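Envelope glycoprotein (Bourbon virus, PDB 5ZKX) probably mediates entry of the virus by fusing viral and host membranes, as a trimeric gp64-type envelope glycoprotein captured in its postfusion form. Local coordinates at residues A[96-101]-A[124-129]. Numbering follows the deposited sequence.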
loop_
_atom_site.group_PDB
_atom_site.type_symbol
_atom_site.label_atom_id
_atom_site.label_comp_id
_atom_site.label_asym_id
_atom_site.label_seq_id
_atom_site.Cartn_x
_atom_site.Cartn_y
_atom_site.Cartn_z
ATOM N N GLU A 96 -42.365 -14.620 14.240
ATOM C CA GLU A 96 -41.528 -15.725 14.697
ATOM C C GLU A 96 -42.440 -16.869 15.127
ATOM O O GLU A 96 -43.144 -16.768 16.137
ATOM C CB GLU A 96 -40.620 -15.282 15.842
ATOM C CG GLU A 96 -39.583 -16.314 16.251
ATOM C CD GLU A 96 -38.258 -16.123 15.540
ATOM O OE1 GLU A 96 -37.984 -14.990 15.091
ATOM O OE2 GLU A 96 -37.490 -17.102 15.428
ATOM N N VAL A 97 -42.429 -17.954 14.360
ATOM C CA VAL A 97 -43.289 -19.106 14.597
ATOM C C VAL A 97 -42.435 -20.249 15.117
ATOM O O VAL A 97 -41.445 -20.632 14.481
ATOM C CB VAL A 97 -44.028 -19.527 13.318
ATOM C CG1 VAL A 97 -44.774 -20.817 13.567
ATOM C CG2 VAL A 97 -44.958 -18.419 12.845
ATOM N N GLN A 98 -42.820 -20.802 16.264
ATOM C CA GLN A 98 -42.076 -21.899 16.866
ATOM C C GLN A 98 -43.038 -22.941 17.411
ATOM O O GLN A 98 -43.917 -22.618 18.216
ATOM C CB GLN A 98 -41.164 -21.400 17.987
ATOM C CG GLN A 98 -40.472 -22.524 18.726
ATOM C CD GLN A 98 -39.511 -22.026 19.775
ATOM O OE1 GLN A 98 -39.547 -20.857 20.162
ATOM N NE2 GLN A 98 -38.644 -22.911 20.249
ATOM N N ASP A 99 -42.856 -24.189 16.975
ATOM C CA ASP A 99 -43.644 -25.323 17.461
ATOM C C ASP A 99 -45.138 -25.101 17.247
ATOM O O ASP A 99 -45.961 -25.412 18.110
ATOM C CB ASP A 99 -43.346 -25.616 18.935
ATOM C CG ASP A 99 -43.673 -27.046 19.318
ATOM O OD1 ASP A 99 -43.306 -27.464 20.435
ATOM O OD2 ASP A 99 -44.293 -27.754 18.499
ATOM N N ALA A 100 -45.495 -24.549 16.092
ATOM C CA ALA A 100 -46.892 -24.410 15.704
ATOM C C ALA A 100 -47.299 -25.677 14.964
ATOM O O ALA A 100 -46.840 -25.925 13.843
ATOM C CB ALA A 100 -47.099 -23.174 14.835
ATOM N N TRP A 101 -48.161 -26.479 15.584
ATOM C CA TRP A 101 -48.570 -27.730 14.974
ATOM C C TRP A 101 -50.071 -27.696 14.677
ATOM O O TRP A 101 -50.707 -26.635 14.748
ATOM C CB TRP A 101 -48.128 -28.932 15.823
ATOM C CG TRP A 101 -48.507 -28.943 17.266
ATOM C CD1 TRP A 101 -47.981 -28.175 18.265
ATOM C CD2 TRP A 101 -49.459 -29.813 17.888
ATOM N NE1 TRP A 101 -48.565 -28.499 19.467
ATOM C CE2 TRP A 101 -49.475 -29.503 19.261
ATOM C CE3 TRP A 101 -50.308 -30.817 17.411
ATOM C CZ2 TRP A 101 -50.310 -30.159 20.163
ATOM C CZ3 TRP A 101 -51.133 -31.467 18.306
ATOM C CH2 TRP A 101 -51.129 -31.136 19.666
ATOM N N GLU A 124 -33.176 -18.070 13.536
ATOM C CA GLU A 124 -32.753 -19.313 14.163
ATOM C C GLU A 124 -33.193 -20.480 13.293
ATOM O O GLU A 124 -34.350 -20.542 12.865
ATOM C CB GLU A 124 -33.325 -19.457 15.573
ATOM C CG GLU A 124 -32.808 -20.690 16.306
ATOM C CD GLU A 124 -33.224 -20.723 17.761
ATOM O OE1 GLU A 124 -32.355 -20.973 18.625
ATOM O OE2 GLU A 124 -34.418 -20.502 18.044
ATOM N N LYS A 125 -32.264 -21.398 13.029
ATOM C CA LYS A 125 -32.522 -22.548 12.164
ATOM C C LYS A 125 -33.051 -23.694 13.020
ATOM O O LYS A 125 -32.332 -24.623 13.391
ATOM C CB LYS A 125 -31.253 -22.934 11.415
ATOM C CG LYS A 125 -31.419 -24.066 10.420
ATOM C CD LYS A 125 -30.077 -24.692 10.110
ATOM C CE LYS A 125 -30.199 -25.770 9.055
ATOM N NZ LYS A 125 -28.880 -26.418 8.797
ATOM N N ARG A 126 -34.344 -23.625 13.335
ATOM C CA ARG A 126 -34.984 -24.580 14.230
ATOM C C ARG A 126 -36.055 -25.372 13.494
ATOM O O ARG A 126 -36.748 -24.844 12.620
ATOM C CB ARG A 126 -35.600 -23.883 15.444
ATOM C CG ARG A 126 -36.640 -22.860 15.088
ATOM C CD ARG A 126 -37.508 -22.501 16.274
ATOM N NE ARG A 126 -38.554 -21.570 15.871
ATOM C CZ ARG A 126 -38.414 -20.249 15.862
ATOM N NH1 ARG A 126 -37.271 -19.695 16.246
ATOM N NH2 ARG A 126 -39.422 -19.482 15.473
ATOM N N SER A 127 -36.182 -26.648 13.858
ATOM C CA SER A 127 -37.133 -27.554 13.235
ATOM C C SER A 127 -37.500 -28.641 14.232
ATOM O O SER A 127 -36.713 -28.973 15.123
ATOM C CB SER A 127 -36.560 -28.176 11.955
ATOM O OG SER A 127 -37.360 -29.253 11.500
ATOM N N ASN A 128 -38.705 -29.184 14.080
ATOM C CA ASN A 128 -39.144 -30.310 14.891
ATOM C C ASN A 128 -40.348 -30.957 14.221
ATOM O O ASN A 128 -41.180 -30.267 13.627
ATOM C CB ASN A 128 -39.483 -29.882 16.324
ATOM C CG ASN A 128 -40.708 -29.002 16.399
ATOM O OD1 ASN A 128 -40.687 -27.847 15.976
ATOM N ND2 ASN A 128 -41.786 -29.541 16.950
ATOM N N ASN A 129 -40.421 -32.282 14.312
ATOM C CA ASN A 129 -41.464 -33.070 13.656
ATOM C C ASN A 129 -42.010 -34.122 14.620
ATOM O O ASN A 129 -42.123 -35.304 14.294
ATOM C CB ASN A 129 -40.918 -33.710 12.382
ATOM C CG ASN A 129 -42.009 -34.236 11.480
ATOM O OD1 ASN A 129 -43.117 -33.704 11.451
ATOM N ND2 ASN A 129 -41.701 -35.288 10.737
#
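Arg126 reaches across to the backbone of Val97 and the carboxylate of Glu96, its chain extended from CG to NE, and its buried guanidinium forms the tight end of this contact. NH2 gives a nearly straight bond (168°) to Val97 O, the oxygen near the guanidinium plane although the nitrogen stands above the carbonyl plane; its 2.5 Å length is doubtfully short. NH1 makes a salt bridge with Glu96 OE2 at 2.7 Å, meeting the anti lone pair of that oxygen. Arginine suits this place because one flat group serves both acceptors along its edge, glutamate because it supplies the countercharge. Exposed Gln98 lays CB over a face, 3.4 Å from Arg126 NE, and its amide, stacked at 28° to the guanidinium, tolerates solvent. In this gp64-type glycoprotein, segment 96-101 pairs through its backbone with strand 134-148, whereas strand 126-127 pairs in parallel with 442-443; Ser140 OG also binds Glu96 OE2. Glu124 OE2 holds Arg126 NH1 only weakly, at 3.5 Å, and the arginine probably offsets repulsion between the two carboxylates. The far end is looser: Asn128 ND2 gives Asp99 OD2 a weak 3.4 Å bond, their planes 78° apart; His131 is the stronger partner of Asp99, and the asparagine, both donor and acceptor, turns OD1 to Asn138.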